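Local coordinates for protein peptidase M28 (Shewanella amazonensis SB2B, PDB 3IIB) that probably acts as a zinc-dependent carboxypeptidase or dipeptidase of the M28 family, cutting peptides at a two-zinc centre, at residues 35-39 against 260-266; 93-99 against 195-200; 136-140 against 172-176; 179-185 against 401-405; 268-273 against 330-334. All coordinates share one frame; numbering follows the deposited sequence.

Interaction 1 of 5, residues 35-39 against 260-266; sequences GPRLA and SWDEGTG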
# COMPACT_ATOMS: atom_id res chain seq x y z
N GLY A 35 19.53 2.74 -0.64
CA GLY A 35 18.26 2.17 -1.06
C GLY A 35 18.29 0.64 -1.04
O GLY A 35 19.05 0.04 -0.28
N PRO A 36 17.47 0.00 -1.91
CA PRO A 36 17.43 -1.45 -1.89
C PRO A 36 18.79 -2.00 -2.23
O PRO A 36 19.48 -1.42 -3.07
CB PRO A 36 16.40 -1.80 -2.98
CG PRO A 36 16.36 -0.62 -3.84
CD PRO A 36 16.65 0.58 -2.98
N ARG A 37 19.19 -3.11 -1.61
CA ARG A 37 20.54 -3.66 -1.82
C ARG A 37 20.49 -5.20 -1.85
O ARG A 37 20.92 -5.91 -0.93
CB ARG A 37 21.51 -3.11 -0.74
CG ARG A 37 20.94 -3.21 0.63
CD ARG A 37 21.05 -1.98 1.47
NE ARG A 37 20.35 -2.26 2.72
CZ ARG A 37 19.18 -1.76 3.07
NH1 ARG A 37 18.55 -0.86 2.32
NH2 ARG A 37 18.62 -2.19 4.20
N LEU A 38 19.95 -5.71 -2.97
CA LEU A 38 19.92 -7.16 -3.18
C LEU A 38 21.33 -7.67 -3.33
O LEU A 38 22.14 -7.09 -4.09
CB LEU A 38 19.17 -7.43 -4.48
CG LEU A 38 19.05 -8.89 -4.92
CD1 LEU A 38 18.33 -9.73 -3.86
CD2 LEU A 38 18.32 -8.87 -6.26
N ALA A 39 21.64 -8.76 -2.62
CA ALA A 39 22.96 -9.36 -2.73
C ALA A 39 23.24 -9.67 -4.20
O ALA A 39 22.35 -10.16 -4.92
CB ALA A 39 23.05 -10.66 -1.89
N SER A 260 19.07 -6.65 1.38
CA SER A 260 17.62 -6.55 1.38
C SER A 260 17.11 -7.09 0.09
O SER A 260 17.89 -7.42 -0.80
CB SER A 260 17.15 -5.08 1.51
OG SER A 260 17.37 -4.28 0.34
N TRP A 261 15.78 -7.18 -0.00
CA TRP A 261 15.12 -7.31 -1.33
C TRP A 261 15.12 -5.96 -2.06
O TRP A 261 15.51 -4.90 -1.49
CB TRP A 261 13.75 -7.98 -1.22
CG TRP A 261 13.98 -9.46 -0.98
CD1 TRP A 261 13.98 -10.08 0.22
CD2 TRP A 261 14.45 -10.42 -1.94
NE1 TRP A 261 14.33 -11.41 0.07
CE2 TRP A 261 14.64 -11.64 -1.24
CE3 TRP A 261 14.74 -10.36 -3.31
CZ2 TRP A 261 15.09 -12.79 -1.87
CZ3 TRP A 261 15.18 -11.51 -3.95
CH2 TRP A 261 15.35 -12.71 -3.24
N ASP A 262 14.71 -6.01 -3.33
CA ASP A 262 15.11 -4.98 -4.26
C ASP A 262 14.05 -3.97 -4.63
O ASP A 262 14.36 -3.04 -5.38
CB ASP A 262 15.69 -5.62 -5.56
CG ASP A 262 14.83 -6.71 -6.14
OD1 ASP A 262 14.17 -7.50 -5.40
OD2 ASP A 262 14.81 -6.82 -7.39
N GLU A 263 12.81 -4.18 -4.17
CA GLU A 263 11.67 -3.35 -4.64
C GLU A 263 11.24 -2.22 -3.70
O GLU A 263 10.55 -1.29 -4.14
CB GLU A 263 10.47 -4.22 -5.01
CG GLU A 263 10.84 -5.32 -6.03
CD GLU A 263 9.63 -5.84 -6.78
OE1 GLU A 263 8.81 -6.47 -6.12
OE2 GLU A 263 9.52 -5.62 -8.01
N GLY A 264 11.61 -2.32 -2.41
CA GLY A 264 11.46 -1.21 -1.44
C GLY A 264 12.80 -0.50 -1.23
O GLY A 264 13.61 -0.37 -2.17
N THR A 265 13.05 -0.04 -0.01
CA THR A 265 14.37 0.45 0.32
C THR A 265 14.98 -0.33 1.49
O THR A 265 15.87 0.15 2.14
CB THR A 265 14.35 1.97 0.67
OG1 THR A 265 13.50 2.16 1.81
CG2 THR A 265 13.87 2.81 -0.52
N GLY A 266 14.43 -1.51 1.80
CA GLY A 266 14.95 -2.32 2.87
C GLY A 266 14.98 -1.62 4.20
O GLY A 266 15.91 -1.82 4.98
O HOH W 1 19.78 -9.76 -0.65

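Interaction 2 of 5, residues 93-99 against 195-200; sequences TALGGSI and AIPAAA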
# COMPACT_ATOMS: atom_id res chain seq x y z
N THR A 93 4.70 -10.04 -8.33
CA THR A 93 6.15 -9.97 -8.39
C THR A 93 6.75 -11.38 -8.43
O THR A 93 6.22 -12.32 -7.85
CB THR A 93 6.70 -9.16 -7.19
OG1 THR A 93 8.06 -8.79 -7.46
CG2 THR A 93 6.61 -9.98 -5.91
N ALA A 94 7.89 -11.52 -9.10
CA ALA A 94 8.58 -12.79 -9.16
C ALA A 94 9.05 -13.13 -7.74
O ALA A 94 9.48 -12.24 -6.97
CB ALA A 94 9.82 -12.70 -10.11
N LEU A 95 9.00 -14.42 -7.42
CA LEU A 95 9.71 -14.93 -6.26
C LEU A 95 11.19 -14.88 -6.55
O LEU A 95 11.62 -15.06 -7.68
CB LEU A 95 9.25 -16.35 -5.91
CG LEU A 95 7.74 -16.46 -5.58
CD1 LEU A 95 7.42 -17.89 -5.04
CD2 LEU A 95 7.29 -15.36 -4.62
N GLY A 96 11.98 -14.60 -5.51
CA GLY A 96 13.42 -14.48 -5.64
C GLY A 96 14.06 -15.73 -6.19
O GLY A 96 13.96 -16.77 -5.60
N GLY A 97 14.73 -15.59 -7.31
CA GLY A 97 15.33 -16.72 -7.98
C GLY A 97 14.48 -17.35 -9.07
O GLY A 97 14.99 -18.25 -9.76
N SER A 98 13.25 -16.88 -9.29
CA SER A 98 12.41 -17.46 -10.33
C SER A 98 13.09 -17.38 -11.68
O SER A 98 13.70 -16.36 -12.04
CB SER A 98 11.05 -16.72 -10.45
OG SER A 98 10.24 -17.36 -11.42
N ILE A 99 12.92 -18.42 -12.48
CA ILE A 99 13.23 -18.34 -13.88
C ILE A 99 12.19 -17.44 -14.57
O ILE A 99 11.11 -17.19 -14.04
CB ILE A 99 13.24 -19.76 -14.56
CG1 ILE A 99 11.86 -20.43 -14.52
CG2 ILE A 99 14.29 -20.67 -13.88
CD1 ILE A 99 11.71 -21.61 -15.55
N ALA A 195 12.43 -26.57 -13.19
CA ALA A 195 12.19 -25.21 -12.69
C ALA A 195 11.05 -24.58 -13.47
O ALA A 195 10.96 -24.69 -14.70
CB ALA A 195 13.48 -24.35 -12.82
N ILE A 196 10.11 -23.98 -12.74
CA ILE A 196 9.00 -23.28 -13.37
C ILE A 196 8.92 -21.82 -12.84
O ILE A 196 9.34 -21.54 -11.72
CB ILE A 196 7.65 -24.04 -13.17
CG1 ILE A 196 7.32 -24.14 -11.67
CG2 ILE A 196 7.66 -25.41 -13.95
CD1 ILE A 196 5.86 -24.63 -11.35
N PRO A 197 8.36 -20.90 -13.65
CA PRO A 197 8.13 -19.53 -13.19
C PRO A 197 7.25 -19.48 -11.94
O PRO A 197 6.29 -20.23 -11.83
CB PRO A 197 7.43 -18.86 -14.36
CG PRO A 197 7.68 -19.70 -15.50
CD PRO A 197 7.85 -21.10 -15.01
N ALA A 198 7.58 -18.58 -11.03
CA ALA A 198 6.99 -18.55 -9.70
C ALA A 198 6.85 -17.08 -9.28
O ALA A 198 7.84 -16.36 -9.29
CB ALA A 198 7.91 -19.27 -8.69
N ALA A 199 5.63 -16.67 -8.91
CA ALA A 199 5.32 -15.30 -8.58
C ALA A 199 4.37 -15.24 -7.40
O ALA A 199 3.65 -16.20 -7.14
CB ALA A 199 4.70 -14.61 -9.78
N ALA A 200 4.40 -14.12 -6.70
CA ALA A 200 3.43 -13.79 -5.66
C ALA A 200 2.52 -12.68 -6.17
O ALA A 200 2.97 -11.75 -6.86
CB ALA A 200 4.14 -13.34 -4.39

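Interaction 3 of 5, residues 136-140 against 172-176; sequences AKTER and RSIGT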
# COMPACT_ATOMS: atom_id res chain seq x y z
N ALA A 136 -2.92 -19.70 0.81
CA ALA A 136 -2.85 -19.59 2.26
C ALA A 136 -2.66 -18.14 2.74
O ALA A 136 -1.76 -17.48 2.33
CB ALA A 136 -1.70 -20.43 2.81
N LYS A 137 -3.52 -17.71 3.66
CA LYS A 137 -3.45 -16.40 4.28
C LYS A 137 -2.56 -16.47 5.49
O LYS A 137 -2.58 -17.47 6.20
CB LYS A 137 -4.85 -15.95 4.72
CG LYS A 137 -5.77 -15.62 3.58
CD LYS A 137 -7.14 -15.14 4.09
CE LYS A 137 -8.08 -14.82 2.95
NZ LYS A 137 -9.47 -14.55 3.45
N THR A 138 -1.79 -15.42 5.72
CA THR A 138 -0.84 -15.35 6.83
C THR A 138 -1.49 -14.62 8.00
O THR A 138 -1.92 -13.48 7.85
CB THR A 138 0.42 -14.63 6.37
OG1 THR A 138 0.99 -15.35 5.25
CG2 THR A 138 1.48 -14.53 7.49
N GLU A 139 -1.61 -15.29 9.14
CA GLU A 139 -2.15 -14.69 10.36
C GLU A 139 -1.20 -13.66 10.91
O GLU A 139 0.01 -13.81 10.83
CB GLU A 139 -2.39 -15.75 11.43
CG GLU A 139 -3.50 -16.76 11.06
CD GLU A 139 -3.65 -17.86 12.12
OE1 GLU A 139 -2.99 -17.78 13.18
OE2 GLU A 139 -4.42 -18.82 11.89
N ARG A 140 -1.76 -12.60 11.48
CA ARG A 140 -0.99 -11.57 12.17
C ARG A 140 -0.70 -12.00 13.60
O ARG A 140 -1.64 -12.32 14.35
CB ARG A 140 -1.80 -10.27 12.19
CG ARG A 140 -1.05 -9.08 12.76
CD ARG A 140 -1.93 -7.82 12.87
NE ARG A 140 -2.52 -7.52 11.58
CZ ARG A 140 -1.90 -6.91 10.57
NH1 ARG A 140 -0.69 -6.46 10.70
NH2 ARG A 140 -2.54 -6.71 9.42
N ARG A 172 -0.63 -16.43 -3.06
CA ARG A 172 -0.99 -15.30 -2.23
C ARG A 172 0.24 -14.88 -1.45
O ARG A 172 0.85 -15.68 -0.74
CB ARG A 172 -2.10 -15.64 -1.24
CG ARG A 172 -2.47 -14.49 -0.27
CD ARG A 172 -3.52 -14.95 0.76
NE ARG A 172 -4.83 -15.17 0.16
CZ ARG A 172 -5.77 -14.24 0.01
NH1 ARG A 172 -5.57 -12.97 0.46
NH2 ARG A 172 -6.93 -14.56 -0.55
N SER A 173 0.59 -13.60 -1.59
CA SER A 173 1.73 -13.02 -0.89
C SER A 173 1.73 -13.42 0.56
O SER A 173 0.67 -13.43 1.23
CB SER A 173 1.69 -11.50 -0.99
OG SER A 173 2.15 -11.06 -2.27
N ILE A 174 2.94 -13.73 1.05
CA ILE A 174 3.13 -14.13 2.43
C ILE A 174 3.20 -12.85 3.27
O ILE A 174 4.27 -12.38 3.67
CB ILE A 174 4.37 -15.05 2.64
CG1 ILE A 174 4.42 -16.17 1.60
CG2 ILE A 174 4.36 -15.58 4.10
CD1 ILE A 174 3.17 -17.08 1.58
N GLY A 175 2.02 -12.29 3.50
CA GLY A 175 1.91 -10.94 4.09
C GLY A 175 0.63 -10.86 4.84
O GLY A 175 -0.32 -11.59 4.55
N THR A 176 0.60 -9.97 5.81
CA THR A 176 -0.57 -9.76 6.63
C THR A 176 -1.39 -8.53 6.20
O THR A 176 -2.46 -8.27 6.79
CB THR A 176 -0.15 -9.59 8.09
OG1 THR A 176 0.93 -8.64 8.15
CG2 THR A 176 0.31 -10.91 8.66
O HOH W 2 0.22 -18.28 0.38
O HOH W 3 -0.41 -15.19 2.96
O HOH W 4 -2.58 -13.06 4.06

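Interaction 4 of 5, residues 179-185 against 401-405; sequences DRMAHTG and HHTPN. With ZN (zinc ion), chain B.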
# COMPACT_ATOMS: atom_id res chain seq x y z
N ASP A 179 -3.02 -4.62 1.27
CA ASP A 179 -2.58 -3.65 0.28
C ASP A 179 -2.25 -4.32 -1.05
O ASP A 179 -1.97 -5.52 -1.12
CB ASP A 179 -1.36 -2.92 0.78
CG ASP A 179 -1.64 -2.06 1.97
OD1 ASP A 179 -2.69 -1.35 1.98
OD2 ASP A 179 -0.82 -2.10 2.92
N ARG A 180 -2.30 -3.51 -2.10
CA ARG A 180 -2.02 -3.95 -3.46
C ARG A 180 -0.50 -3.98 -3.64
O ARG A 180 0.07 -3.28 -4.50
CB ARG A 180 -2.72 -3.05 -4.46
CG ARG A 180 -2.83 -3.69 -5.82
CD ARG A 180 -4.10 -4.51 -5.90
NE ARG A 180 -4.21 -5.21 -7.17
CZ ARG A 180 -4.62 -4.66 -8.31
NH1 ARG A 180 -4.97 -3.38 -8.37
NH2 ARG A 180 -4.69 -5.41 -9.40
N MSE A 181 0.14 -4.84 -2.85
CA MSE A 181 1.58 -4.97 -2.80
C MSE A 181 1.87 -6.48 -2.92
O MSE A 181 1.30 -7.29 -2.16
CB MSE A 181 2.12 -4.48 -1.44
CG MSE A 181 1.86 -3.02 -1.17
SE MSE A 181 3.15 -1.89 -2.00
CE MSE A 181 2.94 -2.00 -3.87
N ALA A 182 2.77 -6.83 -3.85
CA ALA A 182 3.22 -8.19 -4.01
C ALA A 182 4.53 -8.38 -3.21
O ALA A 182 5.46 -7.55 -3.29
CB ALA A 182 3.36 -8.57 -5.49
N HIS A 183 4.55 -9.45 -2.40
CA HIS A 183 5.68 -9.73 -1.52
C HIS A 183 6.59 -10.74 -2.22
O HIS A 183 6.14 -11.83 -2.62
CB HIS A 183 5.24 -10.33 -0.20
CG HIS A 183 4.38 -9.47 0.67
ND1 HIS A 183 4.70 -9.19 1.98
CD2 HIS A 183 3.18 -8.89 0.43
CE1 HIS A 183 3.73 -8.48 2.52
NE2 HIS A 183 2.80 -8.28 1.60
N THR A 184 7.87 -10.38 -2.38
CA THR A 184 8.88 -11.29 -2.90
C THR A 184 9.55 -12.06 -1.76
O THR A 184 9.04 -12.08 -0.64
CB THR A 184 9.90 -10.52 -3.81
OG1 THR A 184 10.65 -11.46 -4.60
CG2 THR A 184 10.81 -9.49 -3.01
N GLY A 185 10.69 -12.69 -2.06
CA GLY A 185 11.43 -13.48 -1.08
C GLY A 185 11.97 -14.73 -1.73
O GLY A 185 11.54 -15.11 -2.84
N HIS A 401 7.14 -6.13 5.01
CA HIS A 401 8.25 -7.04 4.73
C HIS A 401 8.21 -7.51 3.30
O HIS A 401 7.22 -8.02 2.89
CB HIS A 401 8.09 -8.22 5.70
CG HIS A 401 8.96 -9.40 5.45
ND1 HIS A 401 8.51 -10.51 4.76
CD2 HIS A 401 10.20 -9.71 5.90
CE1 HIS A 401 9.47 -11.42 4.76
NE2 HIS A 401 10.48 -10.98 5.48
N HIS A 402 9.31 -7.33 2.56
CA HIS A 402 9.47 -7.87 1.22
C HIS A 402 8.54 -7.29 0.17
O HIS A 402 8.33 -7.90 -0.93
CB HIS A 402 9.40 -9.40 1.24
CG HIS A 402 10.57 -10.07 1.89
ND1 HIS A 402 10.84 -11.42 1.72
CD2 HIS A 402 11.50 -9.60 2.76
CE1 HIS A 402 11.92 -11.74 2.43
NE2 HIS A 402 12.34 -10.66 3.06
N THR A 403 8.00 -6.09 0.45
CA THR A 403 7.22 -5.32 -0.52
C THR A 403 7.91 -4.05 -0.96
O THR A 403 8.87 -3.59 -0.29
CB THR A 403 5.85 -4.89 0.07
OG1 THR A 403 6.07 -3.84 1.04
CG2 THR A 403 5.11 -6.11 0.69
N PRO A 404 7.39 -3.42 -2.03
CA PRO A 404 7.83 -2.04 -2.32
C PRO A 404 7.50 -1.01 -1.25
O PRO A 404 7.97 0.12 -1.34
CB PRO A 404 7.11 -1.69 -3.63
CG PRO A 404 6.74 -3.07 -4.24
CD PRO A 404 6.50 -3.96 -3.08
N ASN A 405 6.65 -1.39 -0.30
CA ASN A 405 6.25 -0.54 0.78
C ASN A 405 7.19 -0.61 1.98
O ASN A 405 6.96 0.07 2.97
CB ASN A 405 4.84 -0.92 1.21
CG ASN A 405 3.97 0.26 1.55
OD1 ASN A 405 4.31 1.42 1.28
ND2 ASN A 405 2.80 -0.03 2.14
ZN ZN B . 14.00 -10.65 4.62
O HOH W 5 1.84 -2.71 2.48
O HOH W 6 6.53 -11.16 2.90
O HOH W 7 12.99 -12.17 5.71
O HOH W 8 15.31 -11.14 6.23

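Interaction 5 of 5, residues 268-273 against 330-334; sequences IDDGAG and SDFGA. With ZN (zinc ion), chain C; ZN (zinc ion), chain B.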
# COMPACT_ATOMS: atom_id res chain seq x y z
N ILE A 268 12.73 -1.72 6.96
CA ILE A 268 12.55 -2.49 8.18
C ILE A 268 13.25 -3.83 8.08
O ILE A 268 13.59 -4.43 9.11
CB ILE A 268 11.03 -2.61 8.58
CG1 ILE A 268 10.31 -3.56 7.66
CG2 ILE A 268 10.36 -1.20 8.61
CD1 ILE A 268 8.84 -3.78 8.01
N ASP A 269 13.46 -4.31 6.85
CA ASP A 269 14.17 -5.55 6.64
C ASP A 269 15.41 -5.29 5.77
O ASP A 269 15.33 -5.40 4.53
CB ASP A 269 13.27 -6.56 5.94
CG ASP A 269 13.86 -7.95 5.93
OD1 ASP A 269 14.86 -8.18 6.65
OD2 ASP A 269 13.33 -8.83 5.20
N ASP A 270 16.54 -4.96 6.36
CA ASP A 270 16.75 -4.85 7.79
C ASP A 270 17.58 -3.61 8.10
O ASP A 270 18.48 -3.60 8.96
CB ASP A 270 17.44 -6.15 8.29
CG ASP A 270 17.56 -6.22 9.80
OD1 ASP A 270 16.68 -5.64 10.51
OD2 ASP A 270 18.55 -6.88 10.28
N GLY A 271 17.25 -2.50 7.43
CA GLY A 271 17.89 -1.24 7.72
C GLY A 271 17.70 -0.85 9.18
O GLY A 271 18.61 -0.29 9.81
N ALA A 272 16.54 -1.13 9.74
CA ALA A 272 16.30 -0.85 11.14
C ALA A 272 17.30 -1.59 12.03
O ALA A 272 17.83 -1.03 12.96
CB ALA A 272 14.88 -1.25 11.49
N GLY A 273 17.54 -2.88 11.73
CA GLY A 273 18.46 -3.70 12.52
C GLY A 273 19.88 -3.20 12.39
O GLY A 273 20.57 -3.07 13.39
N SER A 330 19.41 -8.35 15.52
CA SER A 330 18.17 -7.59 15.31
C SER A 330 17.75 -7.77 13.84
O SER A 330 18.41 -7.25 12.92
CB SER A 330 18.38 -6.12 15.59
OG SER A 330 17.16 -5.35 15.50
N ASP A 331 16.66 -8.50 13.62
CA ASP A 331 16.11 -8.69 12.26
C ASP A 331 14.62 -9.03 12.35
O ASP A 331 14.16 -10.03 11.82
CB ASP A 331 16.83 -9.80 11.51
CG ASP A 331 16.35 -9.91 10.08
OD1 ASP A 331 15.98 -8.87 9.52
OD2 ASP A 331 16.40 -11.00 9.50
N PHE A 332 13.89 -8.17 13.03
CA PHE A 332 12.42 -8.23 13.04
C PHE A 332 11.86 -6.81 13.07
O PHE A 332 10.92 -6.51 13.80
CB PHE A 332 11.96 -9.12 14.19
CG PHE A 332 10.57 -9.64 14.05
CD1 PHE A 332 9.96 -9.79 12.81
CD2 PHE A 332 9.84 -10.01 15.18
CE1 PHE A 332 8.70 -10.28 12.72
CE2 PHE A 332 8.56 -10.54 15.07
CZ PHE A 332 7.99 -10.66 13.84
N GLY A 333 12.44 -5.96 12.22
CA GLY A 333 11.96 -4.59 12.00
C GLY A 333 12.37 -3.65 13.11
O GLY A 333 13.48 -3.75 13.62
N ALA A 334 11.48 -2.71 13.42
CA ALA A 334 11.75 -1.62 14.38
C ALA A 334 10.81 -1.62 15.57
O ALA A 334 10.92 -0.74 16.41
CB ALA A 334 11.70 -0.25 13.69
ZN ZN C . 15.58 -9.85 7.65
ZN ZN B . 14.00 -10.65 4.62
O HOH W 9 13.90 -7.09 9.90
O HOH W 10 15.64 -5.46 13.17
O HOH W 11 13.53 -10.63 8.57
O HOH W 7 12.99 -12.17 5.71
O HOH W 8 15.31 -11.14 6.23

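Interaction 1 of 5, residues 35-39 against 260-266
Arg-37 reaches across to the loop 260-266, which in this M28 zinc-peptidase fold leads from strand 247-257, the strand that carries the zinc ligand His-257, into helix 267-285. Its guanidinium works through the edge: NH2 donates to Gly-266 O at 2.8 Å, at the N-cap residue of the helix, and NH1 to Thr-265 O at 2.9 Å. NH1 also bonds Gly-35 O, and NE donates to Leu-258 O, so the whole group is fixed in its plane. A bend at chi2 (-132°) brings it back over the loop although CB points away from it, with Ser-260 OG over one face. This is the tight side. Gly-266 has positive phi, and a CB there would run into Arg-37 NH2. Beside it the ring of Pro-36 fits into the curve of the loop, CG 3.2 Å from Gly-264 O. Buried Leu-38 is packed as closely, its CA 3.1 Å from Ser-260 O and its CD1 meeting Trp-261 CZ3 obliquely at 3.6 Å.

The fit relaxes at partly exposed Asp-262, whose carboxylate forms a salt bridge with Arg-75, and at the Ala-39 end, where a water spans Ala-39 N and Ser-260 O. Within the packed part sits the Ser-260 hydroxyl: OG accepts an almost straight bond (173°) from Arg-37 N at 2.9 Å and donates its own hydrogen to Trp-261 O.

Interaction 2 of 5, residues 93-99 against 195-200
Thr-93 and Ala-200 face each other as an antiparallel hydrogen-bonded pair, Thr-93 N donating to Ala-200 O at 2.8 Å while Thr-93 O takes the N-H of Ala-200. One step on, Ala-94 and Ala-199 form a non-hydrogen-bonded pair, and Leu-95 N then donates to Ala-198 O at 2.9 Å. Leu-95 spreads its two methyls along the partner chain, CD1 against Ala-198 CB and CD2 3.7 Å from Ala-200 CB. A type II turn from Leu-95 to Ser-98, with Gly-97 at positive phi, sends the chain back so that Ser-98 points at the same partner. Its OG accepts from Ala-198 N at 3.0 Å and donates to Ile-99 O at 2.8 Å, in the carbonyl plane on a lone pair.

This pairing joins strand 88-94 to strand 198-201 in the large mixed sheet, whose strand 168-172 lies on the other side of 198-201. With an alanine in place of Ser-98, the N-H of Ala-198 would probably be left without its acceptor and Ile-99 O without the hydroxyl that holds it. Beyond the turn, Ile-99 has CG1 between its backbone N and carbonyl carbon (chi1 63°), which brings CD1 to 3.3 Å from Ala-195 O and onto Pro-197 CD, with CG2 against Ala-195 CB.

Farther out, Tyr-189 OH bonds both Ile-99 N and Ile-196 O, and Thr-93 OG1 bonds Glu-263. Helix 145-163 backs the Leu-95 and Ala-198 side through Arg-154 and Ala-158.

Interaction 3 of 5, residues 136-140 against 172-176
The guanidinium of Arg-172 carries the side chain of Lys-137 on one face: CE sits above the plane toward the rim, and CG is 3.6 Å from Arg-172 NE. Ala-136 O stands at the edge, near the plane, 3.5 Å from Arg-172 CD. Lys-137 is extended beyond CG and crosses obliquely, which puts its NZ 4.7 Å from Arg-172 NH2; salt bridges from Arg-172 to Asp-135 and Asp-207 probably offset the two like charges. The second flat group, the guanidinium of Arg-140, has Thr-176 CB over one face, offset toward the rim. The Asp-399 carboxylate joins Arg-140 NH1 to Thr-176 OG1, and NH1 also bonds Ser-395 O.

Between these ends Thr-138 points into the facing loop, with OG1 3.6 Å from Ile-174 CG2 and CB 3.6 Å from Gly-175 O; OG1 is hydrogen-bonded to Thr-150 of helix 145-163. Thr-176 keeps CG2 anti to its own carbonyl carbon, and this methyl touches Thr-138 O at 3.5 Å. Polar backbone atoms are joined through water: one bridges Ala-136 O and Arg-172 O, another Thr-138 N and Gly-175 O.

The two segments run nearly parallel, 9° apart, as they leave the parallel strands 131-134 and 168-172. Helix 145-163 makes the beta-alpha-beta crossover between those strands and packs on Ile-174 through Tyr-147 and Thr-150, while helix 203-213 meets the Arg-172 side chain at Ala-206 and Asn-210.

Interaction 4 of 5, residues 179-185 against 401-405
His-402 O takes one hydrogen bond from the loop 179-185, from Thr-184 N at 2.9 Å (156°), and a weaker C-H...O contact from His-183 CA at 3.3 Å. The exchange is returned by the His-402 ring, whose ND1 donates to Thr-184 O at 3.0 Å. That oxygen lies near the ring plane, which helps fix the rotation of the imidazole whose NE2 binds zinc at 2.3 Å. Gly-185 passes close to ND1, where a CB would clash.

The His-183 ring takes the methyl CG2 of Thr-403 over one face, the two side chains lying side by side. Its ND1 makes a weak bond to His-401 O and shares a water with His-401 ND1, while NE2 is held by Asp-177. A phenylalanine in place of His-183 would probably leave Asp-177 and the bridging water without their nitrogen partners.

Selenomethionine Met-181 bends at chi2 and chi3 so that SE meets Asn-405 CB at 3.8 Å and CE slides past Pro-404 CG. At this end a water joins Asp-179 OD2 to Asn-405 ND2. Asp-179 OD1 bonds Asn-405 ND2 of the second subunit, and the backbone N of Arg-180 of that subunit bonds Asn-405 OD1, placing the contact at the dimer interface. At the other end, Asp-269 and Glu-304 join His-402 on one zinc ion, whose site is half of the paired-zinc centre of M28 peptidases.

Interaction 5 of 5, residues 268-273 against 330-334
Gly-333, Asp-331 and Asp-270 bring the loop 330-334 onto the start of helix 267-285. Gly-333 packs against the first turn, its CA making a C-H...O contact of 3.3 Å with Ile-268 O; its positive phi suits a glycine. A water accepts from Gly-333 N and lies within hydrogen-bonding distance of Ile-268 O and Asp-331 OD1.

Asp-331 chelates one zinc ion with both oxygens, OD1 at 2.1 Å and OD2 at 2.3 Å. On the same metal sits Asp-269 OD1 at 2.1 Å, and Asp-269 OD2 reaches the other zinc at 2.0 Å, so one carboxylate bridges the pair. His-257 completes the protein ligands of the first metal, while a water binds both ions.

Asp-270 belongs to the second shell. A cis peptide precedes it, a feature of the bridging aspartate in related dizinc exopeptidases. Its chi1 of -173° swings CG away from the backbone N, and the carboxylate crosses that of Asp-331 obliquely, CG 3.1 Å from Asp-331 OD1, the two planes 48° apart. Its OD2 takes the N-H of His-257 and comes within 2.7 Å of Ser-330 O. The bond to His-257 N probably helps position that zinc ligand.

Ala-272 CB touches Ala-334 CB at 4.0 Å, and Leu-416 of helix 413-432 packs on both. The loop follows strand 324-329, with Ser-330 bonded through its backbone to Gly-255 of strand 247-257, and helix 267-285 runs on from the metal site.

From the N terminus, interaction 1 opens at 35-39 and closes a long loop at 260-266, bringing the region between helices 22-33 and 42-57 to the start of helix 267-285. Inside that loop, interaction 2 joins strands 88-94 and 198-201, and interaction 3, nested within it, joins the loops after strands 131-134 and 168-172. Interaction 4 starts at 179-185, before interactions 2 and 1 have closed, and ends at 401-405, so it crosses both. It encloses interaction 5, which follows interaction 1 in series. Interactions 4 and 5 share a zinc ion, and Trp-261 of interaction 1 packs on His-402. Interactions 1 and 4 also touch the second subunit.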